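Local coordinates for protein SusD homolog (Bacteroides thetaiotaomicron VPI-5482, PDB 3FDH) that probably binds glycans at the outer membrane as a SusD/RagB-family lipoprotein, helping a gut bacterium capture sugars for uptake, at residues A279-F284 and R292-A297; N275-N280 and A363-A368. One frame throughout, in Å; residues are numbered along the deposited sequence.

Contact 1 (A279-F284 and R292-A297); sequences ANRAFF and RSQVAA
With CG anti to its backbone N (chi1 -178°) and the chain extended beyond it, Gln-294 sends its amide to the backbone of Arg-281. There NE2 gives a nearly straight hydrogen bond to Arg-281 O (2.8 Å), in the carbonyl plane and on a lone pair, with the acceptor also lying in the plane of the amide. The chain of Gln-294 passes Phe-284, whose CE1 meets Gln-294 CG at 3.9 Å; CG sits in the plane of the ring, at its edge. Phe-284 and Gln-294 form a single beta bridge, and next to it Val-295 N donates to Phe-283 O (3.1 Å). Strand 283-284, which also pairs antiparallel with 319-320, is thereby joined to the chain just after strand 292-293. Further along, Ala-297 N donates to Ala-279 O (2.9 Å), and Ala-297 CB packs 3.8 Å from CE2 of Phe-283, a ring that also meets Trp-425. Two waters complete the seam: one accepts from Phe-283 N and donates to Val-295 O, the other accepts from Arg-281 NH1 and donates to Gln-294 OE1. Arg-281 NE is salt-bridged to Glu-369 of helix 354-379, and OE1 of Gln-294 also accepts from Asn-386 N. Both ends of the buried Gln-294 amide are therefore bonded, which fixes its flip and satisfies Arg-281 O beside the single bridge.

Contact 2 (N275-N280 and A363-A368); sequences NDPRAN and AGLLNA
Leu-365 lays its CD2 methyl over the centre of the Arg-278 guanidinium, 3.5 Å from CZ, so that an apolar branch covers one face of a charged group. The same methyl reaches CG of Pro-277 at 3.7 Å, the two side chains crossing at about a right angle, and thus wedges between ring and guanidinium. Beside it, Ala-368 CB touches CD of Arg-278 (3.8 Å). The bend of the arginine chain at chi3 (-80°) turns NE toward Asp-276, and the guanidinium grips its carboxylate side-on: NH2 donates to OD2 at 2.7 Å in the guanidinium plane, on the syn lone pair, while NE reaches OD1 from a tilted position. OD1 also accepts from Arg-278 N (2.8 Å) on its anti lone pair, closing an Asx turn just after the Schellman motif in which Asn-275, with positive phi, ends helix 265-274. Two donors thus hold OD1, and the carboxylate probably offsets the charge buried against helix 354-379. An alanine in place of Arg-278 would probably leave the Asp-276 carboxylate without its ionic mate and open a gap beneath the Leu-365 methyl. Packing is slacker toward Gly-364, whose O lies near the guanidinium plane but 3.6 Å from Arg-278 NH1, and no hydrogen bond joins the two segments. Tyr-399 of helix 393-410 adds to the packing around Pro-277 and Leu-365, whereas the side chain of Asn-275 is exposed to solvent and takes no part in the contact.

Contacts 1 and 2 lie about 12 Å apart, centre to centre, on the same side of the chain's centre, and share Ala-279 and Asn-280. Along the chain, helix 265-274 ends, the turn of 275-280 follows, and the connection runs into strand 283-284; 292-297 comes soon after, and 363-368 much later, within helix 354-379. That helix backs both contacts, successive parts of it facing the 275-280 turn and then the Arg-281 to Phe-284 region. Contact 2 thus sets the turn against the helical body, whereas contact 1, farther from the centre, ties the outgoing chain to a returning segment within this largely helical SusD-like protein.

Contact 1 (A279-F284 and R292-A297)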
loop_
_atom_site.group_PDB
_atom_site.type_symbol
_atom_site.label_atom_id
_atom_site.label_comp_id
_atom_site.label_asym_id
_atom_site.label_seq_id
_atom_site.Cartn_x
_atom_site.Cartn_y
_atom_site.Cartn_z
ATOM N N ALA A 279 8.111 -18.650 4.661
ATOM C CA ALA A 279 9.116 -18.798 5.726
ATOM C C ALA A 279 10.422 -19.417 5.199
ATOM O O ALA A 279 11.520 -19.090 5.658
ATOM C CB ALA A 279 8.578 -19.652 6.906
ATOM N N ASN A 280 10.285 -20.334 4.252
ATOM C CA ASN A 280 11.410 -21.065 3.762
ATOM C C ASN A 280 11.851 -20.616 2.403
ATOM O O ASN A 280 12.720 -21.205 1.794
ATOM C CB ASN A 280 11.012 -22.518 3.623
ATOM C CG ASN A 280 12.199 -23.419 3.525
ATOM O OD1 ASN A 280 13.234 -23.172 4.165
ATOM N ND2 ASN A 280 12.083 -24.464 2.718
ATOM N N ARG A 281 11.269 -19.532 1.943
ATOM C CA ARG A 281 11.486 -19.158 0.570
ATOM C C ARG A 281 11.736 -17.699 0.245
ATOM O O ARG A 281 12.374 -17.402 -0.762
ATOM C CB ARG A 281 10.290 -19.700 -0.211
ATOM C CG ARG A 281 10.394 -19.534 -1.642
ATOM C CD ARG A 281 9.473 -20.460 -2.377
ATOM N NE ARG A 281 9.505 -20.130 -3.802
ATOM C CZ ARG A 281 10.482 -20.465 -4.640
ATOM N NH1 ARG A 281 11.521 -21.139 -4.203
ATOM N NH2 ARG A 281 10.435 -20.087 -5.900
ATOM N N ALA A 282 11.319 -16.798 1.144
ATOM C CA ALA A 282 11.355 -15.363 0.888
ATOM C C ALA A 282 12.480 -14.578 1.583
ATOM O O ALA A 282 12.418 -13.367 1.716
ATOM C CB ALA A 282 10.007 -14.745 1.261
ATOM N N PHE A 283 13.493 -15.285 2.010
ATOM C CA PHE A 283 14.649 -14.694 2.716
ATOM C C PHE A 283 15.988 -15.104 2.165
ATOM O O PHE A 283 16.218 -16.258 1.839
ATOM C CB PHE A 283 14.601 -15.016 4.223
ATOM C CG PHE A 283 13.409 -14.446 4.919
ATOM C CD1 PHE A 283 13.337 -13.096 5.189
ATOM C CD2 PHE A 283 12.377 -15.251 5.328
ATOM C CE1 PHE A 283 12.230 -12.558 5.817
ATOM C CE2 PHE A 283 11.269 -14.718 5.966
ATOM C CZ PHE A 283 11.201 -13.370 6.224
ATOM N N PHE A 284 16.868 -14.110 2.066
ATOM C CA PHE A 284 18.230 -14.260 1.621
ATOM C C PHE A 284 19.205 -13.732 2.677
ATOM O O PHE A 284 18.988 -12.729 3.356
ATOM C CB PHE A 284 18.554 -13.525 0.305
ATOM C CG PHE A 284 17.627 -13.829 -0.850
ATOM C CD1 PHE A 284 17.033 -15.070 -1.006
ATOM C CD2 PHE A 284 17.437 -12.862 -1.846
ATOM C CE1 PHE A 284 16.209 -15.334 -2.102
ATOM C CE2 PHE A 284 16.629 -13.114 -2.943
ATOM C CZ PHE A 284 16.006 -14.360 -3.070
ATOM N N ARG A 292 24.793 -14.734 -1.851
ATOM C CA ARG A 292 23.762 -14.751 -0.835
ATOM C C ARG A 292 23.188 -16.138 -0.975
ATOM O O ARG A 292 23.326 -16.779 -2.028
ATOM C CB ARG A 292 22.624 -13.756 -1.081
ATOM C CG ARG A 292 23.015 -12.310 -1.160
ATOM C CD ARG A 292 21.765 -11.478 -1.239
ATOM N NE ARG A 292 22.037 -10.065 -1.387
ATOM C CZ ARG A 292 22.155 -9.255 -0.357
ATOM N NH1 ARG A 292 22.008 -9.749 0.855
ATOM N NH2 ARG A 292 22.387 -7.967 -0.537
ATOM N N SER A 293 22.567 -16.601 0.098
ATOM C CA SER A 293 21.895 -17.886 0.097
ATOM C C SER A 293 20.455 -17.731 0.514
ATOM O O SER A 293 20.141 -16.938 1.384
ATOM C CB SER A 293 22.580 -18.844 1.059
ATOM O OG SER A 293 23.915 -19.065 0.664
ATOM N N GLN A 294 19.591 -18.501 -0.128
ATOM C CA GLN A 294 18.162 -18.513 0.204
ATOM C C GLN A 294 18.034 -19.486 1.371
ATOM O O GLN A 294 18.396 -20.656 1.253
ATOM C CB GLN A 294 17.367 -18.971 -1.006
ATOM C CG GLN A 294 15.881 -19.006 -0.857
ATOM C CD GLN A 294 15.217 -19.553 -2.098
ATOM O OE1 GLN A 294 15.816 -20.324 -2.835
ATOM N NE2 GLN A 294 13.967 -19.157 -2.338
ATOM N N VAL A 295 17.536 -18.969 2.491
ATOM C CA VAL A 295 17.443 -19.711 3.757
ATOM C C VAL A 295 16.121 -19.524 4.501
ATOM O O VAL A 295 15.349 -18.630 4.215
ATOM C CB VAL A 295 18.627 -19.337 4.715
ATOM C CG1 VAL A 295 20.017 -19.681 4.095
ATOM C CG2 VAL A 295 18.573 -17.864 5.105
ATOM N N ALA A 296 15.854 -20.448 5.419
ATOM C CA ALA A 296 14.650 -20.389 6.259
ATOM C C ALA A 296 14.795 -19.241 7.236
ATOM O O ALA A 296 15.900 -18.843 7.581
ATOM C CB ALA A 296 14.406 -21.711 7.012
ATOM N N ALA A 297 13.647 -18.707 7.615
ATOM C CA ALA A 297 13.558 -17.582 8.539
ATOM C C ALA A 297 14.265 -17.855 9.874
ATOM O O ALA A 297 14.698 -16.922 10.536
ATOM C CB ALA A 297 12.093 -17.161 8.769
HETATM O O HOH W 1 14.429 -21.310 -5.066
HETATM O O HOH W 2 14.221 -18.213 1.864
#

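Contact 2 (N275-N280 and A363-A368)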
loop_
_atom_site.group_PDB
_atom_site.type_symbol
_atom_site.label_atom_id
_atom_site.label_comp_id
_atom_site.label_asym_id
_atom_site.label_seq_id
_atom_site.Cartn_x
_atom_site.Cartn_y
_atom_site.Cartn_z
ATOM N N ASN A 275 4.243 -21.796 9.798
ATOM C CA ASN A 275 4.911 -22.587 8.801
ATOM C C ASN A 275 4.403 -22.124 7.440
ATOM O O ASN A 275 4.123 -22.888 6.555
ATOM C CB ASN A 275 4.684 -24.065 8.976
ATOM C CG ASN A 275 5.596 -24.900 8.106
ATOM O OD1 ASN A 275 6.680 -24.464 7.720
ATOM N ND2 ASN A 275 5.167 -26.118 7.800
ATOM N N ASP A 276 4.246 -20.825 7.330
ATOM C CA ASP A 276 3.833 -20.192 6.075
ATOM C C ASP A 276 4.866 -20.576 4.974
ATOM O O ASP A 276 6.062 -20.644 5.226
ATOM C CB ASP A 276 3.679 -18.680 6.314
ATOM C CG ASP A 276 3.274 -17.898 5.075
ATOM O OD1 ASP A 276 4.048 -17.867 4.092
ATOM O OD2 ASP A 276 2.185 -17.279 5.114
ATOM N N PRO A 277 4.407 -20.922 3.767
ATOM C CA PRO A 277 5.355 -21.276 2.706
ATOM C C PRO A 277 6.504 -20.277 2.484
ATOM O O PRO A 277 7.588 -20.649 2.063
ATOM C CB PRO A 277 4.489 -21.289 1.453
ATOM C CG PRO A 277 3.072 -21.419 1.944
ATOM C CD PRO A 277 3.009 -20.875 3.306
ATOM N N ARG A 278 6.244 -19.008 2.744
ATOM C CA ARG A 278 7.229 -17.950 2.517
ATOM C C ARG A 278 8.353 -17.961 3.559
ATOM O O ARG A 278 9.410 -17.372 3.370
ATOM C CB ARG A 278 6.547 -16.573 2.527
ATOM C CG ARG A 278 5.603 -16.378 1.336
ATOM C CD ARG A 278 4.695 -15.146 1.565
ATOM N NE ARG A 278 3.579 -15.495 2.453
ATOM C CZ ARG A 278 2.286 -15.270 2.217
ATOM N NH1 ARG A 278 1.884 -14.545 1.178
ATOM N NH2 ARG A 278 1.389 -15.725 3.079
ATOM N N ALA A 279 8.111 -18.650 4.661
ATOM C CA ALA A 279 9.116 -18.798 5.726
ATOM C C ALA A 279 10.422 -19.417 5.199
ATOM O O ALA A 279 11.520 -19.090 5.658
ATOM C CB ALA A 279 8.578 -19.652 6.906
ATOM N N ASN A 280 10.285 -20.334 4.252
ATOM C CA ASN A 280 11.410 -21.065 3.762
ATOM C C ASN A 280 11.851 -20.616 2.403
ATOM O O ASN A 280 12.720 -21.205 1.794
ATOM C CB ASN A 280 11.012 -22.518 3.623
ATOM C CG ASN A 280 12.199 -23.419 3.525
ATOM O OD1 ASN A 280 13.234 -23.172 4.165
ATOM N ND2 ASN A 280 12.083 -24.464 2.718
ATOM N N ALA A 363 -4.279 -16.113 -3.499
ATOM C CA ALA A 363 -3.837 -15.019 -4.384
ATOM C C ALA A 363 -2.603 -14.327 -3.800
ATOM O O ALA A 363 -1.691 -13.948 -4.510
ATOM C CB ALA A 363 -4.952 -13.966 -4.607
ATOM N N GLY A 364 -2.598 -14.115 -2.498
ATOM C CA GLY A 364 -1.462 -13.413 -1.860
ATOM C C GLY A 364 -0.168 -14.191 -2.002
ATOM O O GLY A 364 0.900 -13.634 -2.208
ATOM N N LEU A 365 -0.294 -15.500 -1.867
ATOM C CA LEU A 365 0.847 -16.400 -1.993
ATOM C C LEU A 365 1.360 -16.420 -3.427
ATOM O O LEU A 365 2.559 -16.498 -3.662
ATOM C CB LEU A 365 0.508 -17.831 -1.526
ATOM C CG LEU A 365 0.700 -18.050 -0.022
ATOM C CD1 LEU A 365 -0.067 -19.274 0.544
ATOM C CD2 LEU A 365 2.208 -18.166 0.295
ATOM N N LEU A 366 0.445 -16.367 -4.386
ATOM C CA LEU A 366 0.840 -16.463 -5.817
ATOM C C LEU A 366 1.532 -15.150 -6.225
ATOM O O LEU A 366 2.477 -15.151 -7.012
ATOM C CB LEU A 366 -0.346 -16.827 -6.733
ATOM C CG LEU A 366 -0.915 -18.221 -6.556
ATOM C CD1 LEU A 366 -2.007 -18.524 -7.610
ATOM C CD2 LEU A 366 0.207 -19.222 -6.685
ATOM N N ASN A 367 1.136 -14.052 -5.592
ATOM C CA ASN A 367 1.728 -12.753 -5.906
ATOM C C ASN A 367 3.134 -12.714 -5.302
ATOM O O ASN A 367 4.060 -12.162 -5.867
ATOM C CB ASN A 367 0.881 -11.613 -5.346
ATOM C CG ASN A 367 1.504 -10.263 -5.555
ATOM O OD1 ASN A 367 1.730 -9.831 -6.692
ATOM N ND2 ASN A 367 1.813 -9.585 -4.441
ATOM N N ALA A 368 3.245 -13.318 -4.127
ATOM C CA ALA A 368 4.515 -13.416 -3.415
ATOM C C ALA A 368 5.501 -14.224 -4.228
ATOM O O ALA A 368 6.659 -13.861 -4.403
ATOM C CB ALA A 368 4.306 -14.080 -2.048
#